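UPF0131 protein ykqA (Bacillus subtilis, PDB 2QIK) is a putative gamma-glutamylcyclotransferase, probably splitting gamma-glutamyl amines by cyclising the glutamyl group to 5-oxoproline. Local coordinates at residues A[82-87]-A[91-96]; A[253-258]-A[262-267]. All blocks are in the same frame, centred on the assembly; numbering follows the deposited sequence.

Interaction 1: residues A[82-87]-A[91-96]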
loop_
_atom_site.group_PDB
_atom_site.type_symbol
_atom_site.label_atom_id
_atom_site.label_comp_id
_atom_site.label_asym_id
_atom_site.label_seq_id
_atom_site.Cartn_x
_atom_site.Cartn_y
_atom_site.Cartn_z
ATOM N N THR A 82 10.872 21.036 -3.584
ATOM C CA THR A 82 11.091 19.648 -3.968
ATOM C C THR A 82 11.590 18.842 -2.783
ATOM O O THR A 82 12.183 19.396 -1.822
ATOM C CB THR A 82 12.020 19.456 -5.139
ATOM O OG1 THR A 82 13.305 20.078 -4.874
ATOM C CG2 THR A 82 11.518 20.151 -6.366
ATOM N N VAL A 83 11.362 17.534 -2.830
ATOM C CA VAL A 83 11.862 16.577 -1.893
ATOM C C VAL A 83 12.364 15.332 -2.631
ATOM O O VAL A 83 11.934 15.061 -3.767
ATOM C CB VAL A 83 10.813 16.153 -0.862
ATOM C CG1 VAL A 83 10.504 17.273 0.169
ATOM C CG2 VAL A 83 9.537 15.719 -1.495
ATOM N N PHE A 84 13.217 14.588 -1.992
ATOM C CA PHE A 84 13.566 13.245 -2.417
ATOM C C PHE A 84 12.526 12.269 -1.938
ATOM O O PHE A 84 12.220 12.226 -0.755
ATOM C CB PHE A 84 14.916 12.806 -1.860
ATOM C CG PHE A 84 16.108 13.450 -2.478
ATOM C CD1 PHE A 84 16.555 13.054 -3.655
ATOM C CD2 PHE A 84 16.801 14.407 -1.797
ATOM C CE1 PHE A 84 17.704 13.668 -4.216
ATOM C CE2 PHE A 84 17.897 15.035 -2.382
ATOM C CZ PHE A 84 18.331 14.700 -3.559
ATOM N N VAL A 85 11.950 11.556 -2.883
ATOM C CA VAL A 85 10.869 10.598 -2.651
ATOM C C VAL A 85 11.380 9.151 -2.859
ATOM O O VAL A 85 11.924 8.834 -3.924
ATOM C CB VAL A 85 9.708 10.880 -3.592
ATOM C CG1 VAL A 85 8.595 9.845 -3.401
ATOM C CG2 VAL A 85 9.166 12.229 -3.384
ATOM N N GLU A 86 11.166 8.298 -1.865
ATOM C CA GLU A 86 11.526 6.903 -1.953
ATOM C C GLU A 86 10.346 6.131 -2.570
ATOM O O GLU A 86 9.195 6.305 -2.174
ATOM C CB GLU A 86 11.796 6.347 -0.544
ATOM C CG GLU A 86 13.015 6.932 0.195
ATOM C CD GLU A 86 13.152 6.639 1.683
ATOM O OE1 GLU A 86 12.661 5.632 2.091
ATOM O OE2 GLU A 86 13.936 7.383 2.453
ATOM N N THR A 87 10.621 5.300 -3.538
ATOM C CA THR A 87 9.647 4.445 -4.227
ATOM C C THR A 87 10.158 3.052 -4.326
ATOM O O THR A 87 11.325 2.787 -4.007
ATOM C CB THR A 87 9.302 4.958 -5.621
ATOM O OG1 THR A 87 10.312 4.566 -6.585
ATOM C CG2 THR A 87 9.083 6.504 -5.661
ATOM N N ILE A 91 14.833 6.291 -5.905
ATOM C CA ILE A 91 14.621 7.607 -5.320
ATOM C C ILE A 91 14.426 8.589 -6.405
ATOM O O ILE A 91 15.226 8.629 -7.336
ATOM C CB ILE A 91 15.752 7.879 -4.274
ATOM C CG1 ILE A 91 15.527 6.748 -3.192
ATOM C CG2 ILE A 91 15.572 9.209 -3.676
ATOM C CD1 ILE A 91 16.434 6.699 -2.021
ATOM N N LYS A 92 13.413 9.464 -6.263
ATOM C CA LYS A 92 12.971 10.428 -7.278
ATOM C C LYS A 92 12.939 11.810 -6.654
ATOM O O LYS A 92 12.577 11.940 -5.503
ATOM C CB LYS A 92 11.532 10.065 -7.748
ATOM C CG LYS A 92 11.448 8.727 -8.407
ATOM C CD LYS A 92 10.147 8.554 -9.128
ATOM C CE LYS A 92 10.059 7.151 -9.842
ATOM N NZ LYS A 92 10.920 7.004 -11.051
ATOM N N ILE A 93 13.121 12.865 -7.408
ATOM C CA ILE A 93 12.931 14.223 -6.902
ATOM C C ILE A 93 11.554 14.697 -7.407
ATOM O O ILE A 93 11.239 14.628 -8.571
ATOM C CB ILE A 93 14.060 15.165 -7.359
ATOM C CG1 ILE A 93 15.402 14.715 -6.794
ATOM C CG2 ILE A 93 13.772 16.551 -7.002
ATOM C CD1 ILE A 93 16.595 15.446 -7.263
ATOM N N ALA A 94 10.747 15.226 -6.495
ATOM C CA ALA A 94 9.390 15.674 -6.822
ATOM C C ALA A 94 9.018 16.924 -6.087
ATOM O O ALA A 94 9.466 17.171 -4.991
ATOM C CB ALA A 94 8.400 14.538 -6.520
ATOM N N LEU A 95 8.090 17.688 -6.682
ATOM C CA LEU A 95 7.487 18.817 -6.034
ATOM C C LEU A 95 6.545 18.345 -4.941
ATOM O O LEU A 95 5.928 17.291 -5.014
ATOM C CB LEU A 95 6.621 19.544 -7.050
ATOM C CG LEU A 95 7.387 20.326 -8.081
ATOM C CD1 LEU A 95 6.456 20.782 -9.229
ATOM C CD2 LEU A 95 8.061 21.575 -7.426
ATOM N N ILE A 96 6.375 19.205 -3.950
ATOM C CA ILE A 96 5.411 18.948 -2.850
ATOM C C ILE A 96 4.887 20.301 -2.398
ATOM O O ILE A 96 5.661 21.257 -2.315
ATOM C CB ILE A 96 6.040 18.163 -1.706
ATOM C CG1 ILE A 96 4.998 17.718 -0.683
ATOM C CG2 ILE A 96 7.176 18.923 -1.064
ATOM C CD1 ILE A 96 5.593 16.776 0.411
#

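Interaction 2: residues A[253-258]-A[262-267]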
loop_
_atom_site.group_PDB
_atom_site.type_symbol
_atom_site.label_atom_id
_atom_site.label_comp_id
_atom_site.label_asym_id
_atom_site.label_seq_id
_atom_site.Cartn_x
_atom_site.Cartn_y
_atom_site.Cartn_z
ATOM N N ARG A 253 -1.891 -23.176 -0.082
ATOM C CA ARG A 253 -3.279 -23.603 0.149
ATOM C C ARG A 253 -4.233 -22.479 -0.244
ATOM O O ARG A 253 -5.257 -22.716 -0.882
ATOM C CB ARG A 253 -3.465 -23.959 1.623
ATOM C CG ARG A 253 -3.008 -25.289 2.129
ATOM C CD ARG A 253 -3.743 -25.660 3.456
ATOM N NE ARG A 253 -3.468 -24.684 4.520
ATOM C CZ ARG A 253 -2.681 -24.921 5.551
ATOM N NH1 ARG A 253 -2.093 -26.139 5.706
ATOM N NH2 ARG A 253 -2.461 -23.993 6.474
ATOM N N GLY A 254 -3.881 -21.231 0.150
ATOM C CA GLY A 254 -4.771 -20.107 -0.175
ATOM C C GLY A 254 -4.793 -19.856 -1.662
ATOM O O GLY A 254 -5.855 -19.599 -2.240
ATOM N N ALA A 255 -3.655 -19.971 -2.336
ATOM C CA ALA A 255 -3.630 -19.738 -3.792
ATOM C C ALA A 255 -4.413 -20.812 -4.532
ATOM O O ALA A 255 -5.159 -20.516 -5.439
ATOM C CB ALA A 255 -2.216 -19.719 -4.287
ATOM N N GLU A 256 -4.275 -22.040 -4.108
ATOM C CA GLU A 256 -5.017 -23.162 -4.699
ATOM C C GLU A 256 -6.507 -22.954 -4.535
ATOM O O GLU A 256 -7.306 -23.252 -5.451
ATOM C CB GLU A 256 -4.559 -24.477 -3.989
ATOM C CG GLU A 256 -3.138 -24.934 -4.323
ATOM C CD GLU A 256 -2.582 -25.895 -3.261
ATOM O OE1 GLU A 256 -3.383 -26.308 -2.332
ATOM O OE2 GLU A 256 -1.394 -26.305 -3.385
ATOM N N LEU A 257 -6.921 -22.397 -3.379
ATOM C CA LEU A 257 -8.354 -22.197 -3.174
ATOM C C LEU A 257 -8.924 -21.084 -4.053
ATOM O O LEU A 257 -10.021 -21.204 -4.571
ATOM C CB LEU A 257 -8.635 -21.907 -1.700
ATOM C CG LEU A 257 -10.044 -21.667 -1.108
ATOM C CD1 LEU A 257 -10.906 -22.853 -1.472
ATOM C CD2 LEU A 257 -9.901 -21.458 0.408
ATOM N N TYR A 258 -8.190 -19.982 -4.178
ATOM C CA TYR A 258 -8.774 -18.790 -4.761
ATOM C C TYR A 258 -8.262 -18.361 -6.130
ATOM O O TYR A 258 -8.974 -17.671 -6.851
ATOM C CB TYR A 258 -8.545 -17.632 -3.779
ATOM C CG TYR A 258 -9.280 -17.706 -2.446
ATOM C CD1 TYR A 258 -10.643 -17.518 -2.384
ATOM C CD2 TYR A 258 -8.583 -17.773 -1.256
ATOM C CE1 TYR A 258 -11.334 -17.547 -1.223
ATOM C CE2 TYR A 258 -9.280 -17.776 -0.015
ATOM C CZ TYR A 258 -10.666 -17.645 -0.004
ATOM O OH TYR A 258 -11.397 -17.616 1.187
ATOM N N GLU A 262 -2.823 -20.796 -13.444
ATOM C CA GLU A 262 -1.593 -20.355 -14.125
ATOM C C GLU A 262 -0.832 -19.486 -13.129
ATOM O O GLU A 262 0.389 -19.602 -13.021
ATOM C CB GLU A 262 -1.810 -19.538 -15.418
ATOM C CG GLU A 262 -0.527 -18.978 -16.173
ATOM C CD GLU A 262 0.427 -20.011 -16.865
ATOM O OE1 GLU A 262 1.618 -19.676 -17.359
ATOM O OE2 GLU A 262 0.005 -21.196 -16.970
ATOM N N PHE A 263 -1.544 -18.653 -12.392
ATOM C CA PHE A 263 -0.836 -17.780 -11.441
ATOM C C PHE A 263 -0.289 -18.560 -10.298
ATOM O O PHE A 263 0.864 -18.358 -9.908
ATOM C CB PHE A 263 -1.748 -16.679 -10.911
ATOM C CG PHE A 263 -1.054 -15.822 -9.920
ATOM C CD1 PHE A 263 -0.200 -14.834 -10.348
ATOM C CD2 PHE A 263 -1.214 -16.036 -8.552
ATOM C CE1 PHE A 263 0.536 -14.099 -9.416
ATOM C CE2 PHE A 263 -0.471 -15.297 -7.661
ATOM C CZ PHE A 263 0.376 -14.332 -8.104
ATOM N N THR A 264 -1.055 -19.515 -9.775
ATOM C CA THR A 264 -0.597 -20.322 -8.673
ATOM C C THR A 264 0.622 -21.099 -9.027
ATOM O O THR A 264 1.583 -21.172 -8.266
ATOM C CB THR A 264 -1.730 -21.252 -8.209
ATOM O OG1 THR A 264 -2.792 -20.463 -7.693
ATOM C CG2 THR A 264 -1.268 -22.228 -7.161
ATOM N N GLU A 265 0.651 -21.606 -10.263
ATOM C CA GLU A 265 1.833 -22.327 -10.698
ATOM C C GLU A 265 3.066 -21.457 -10.786
ATOM O O GLU A 265 4.174 -21.856 -10.389
ATOM C CB GLU A 265 1.572 -22.920 -12.087
ATOM C CG GLU A 265 2.827 -23.525 -12.629
ATOM C CD GLU A 265 2.638 -24.076 -14.026
ATOM O OE1 GLU A 265 3.317 -25.112 -14.258
ATOM O OE2 GLU A 265 1.878 -23.574 -14.867
ATOM N N LYS A 266 2.912 -20.255 -11.342
ATOM C CA LYS A 266 3.978 -19.280 -11.374
ATOM C C LYS A 266 4.501 -18.910 -10.002
ATOM O O LYS A 266 5.701 -18.784 -9.817
ATOM C CB LYS A 266 3.496 -18.045 -12.086
ATOM C CG LYS A 266 3.638 -18.091 -13.532
ATOM C CD LYS A 266 3.546 -16.597 -14.071
ATOM C CE LYS A 266 3.523 -16.622 -15.558
ATOM N NZ LYS A 266 3.751 -15.209 -16.210
ATOM N N LEU A 267 3.590 -18.685 -9.064
ATOM C CA LEU A 267 3.950 -18.276 -7.716
ATOM C C LEU A 267 4.743 -19.397 -7.010
ATOM O O LEU A 267 5.745 -19.139 -6.386
ATOM C CB LEU A 267 2.694 -17.860 -6.927
ATOM C CG LEU A 267 2.953 -17.399 -5.455
ATOM C CD1 LEU A 267 3.837 -16.184 -5.305
ATOM C CD2 LEU A 267 1.643 -17.129 -4.817
#

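Interaction 1: residues A[82-87]-A[91-96]
Val85 and Ala94 meet on the buried face of this strand pair, Val85 CG2 lying 4.0 Å from Ala94 CB. Phe6 of strand 3-7 and Val60 of strand 55-63 pack against Val85 from within the fold. Further along that face Val83 and Ile96 cross, with Val83 CG1 3.9 Å from Ile96 CG2.

The other face carries Phe84 and Ile93, which run alongside each other in the same direction: Phe84 CE1 comes within 3.6 Å of Ile93 CG1. The Ile91 side chain crosses that of Phe84 at about a right angle, its CG2, anti to the backbone N, 4.0 Å from Phe84 CD1.

Two hydrogen-bonded pairs join the backbones. Val83 and Ala94 exchange bonds in both directions, as do Val85 and Lys92, where Val85 N to Lys92 O is short at 2.7 Å and nearly straight (171°). At the polar edge Glu86 lays its CG beside Ile91 CD1 and sends OE1 to a salt bridge with Arg32, while Thr87 OG1 bonds to Gly90 O and Val89 N at the turn between the strands.

This is an antiparallel beta hairpin; strand 90-98 pairs, through Leu95, with strand 3-7, closing five strands into the barrel of the gamma-glutamylcyclotransferase family.

Interaction 2: residues A[253-258]-A[262-267]
Ala255 and Thr264 carry most of this small contact, in which 146 Å² is buried in total.

The van der Waals part is a methyl group set against a forked side chain, touching both its hydroxyl and its methyl branch. Ala255 CB points at the second helix and lies 3.5 Å from Thr264 OG1 and 3.9 Å from Thr264 CG2. The threonine torsion explains this: with chi1 at -65°, OG1 sits beside its own backbone N and CG2 lies anti to that N, and both branches reach the alanine. The backbones come close here, Ala255 CA lying 5.8 Å from Thr264 CA. Glu256 adds a looser touch through its aliphatic stem, Glu256 CG standing 4.3 Å from Thr264 CG2.

The polar groups look to partners beyond the pair. Thr264 OG1 is 3.3 Å from Ala255 O, but its hydrogen bond is to Ser260 O, four residues back, which ties the side chain to the start of its own helix and fixes its rotation. Ser260 OG also bonds to Phe263 N. Glu256 OE2 forms a salt bridge with Lys268, a charged link between the two helices on the exposed side, at Glu256.

Aromatic and aliphatic side chains pack the helices on beta strands: Tyr258 and Phe263 on strand 185-193, Leu267 on strand 164-171. The whole is two consecutive helices, 245-258 and 261-273, joined by a short loop and laid against these strands, with both segments falling within the second AIG2-like sequence range.

How the interactions relate
Interaction 1 and interaction 2 lie on opposite sides of the chain's centre, with their own centres 36 Å apart and their nearest atoms about 20 Å apart, so neither touches the other. They follow in series along the chain and belong to different AIG2-like regions, 82-87 with 91-96 to the first and 253-258 with 262-267 to the second. Both join neighbouring elements through a short connection, yet one is held by backbone bonds and the other by side chains. Interaction 1 alone approaches the substrate site inferred by similarity: the side chain of Ile96 is about 4 Å from that of Tyr8, whereas interaction 2 is remote from it.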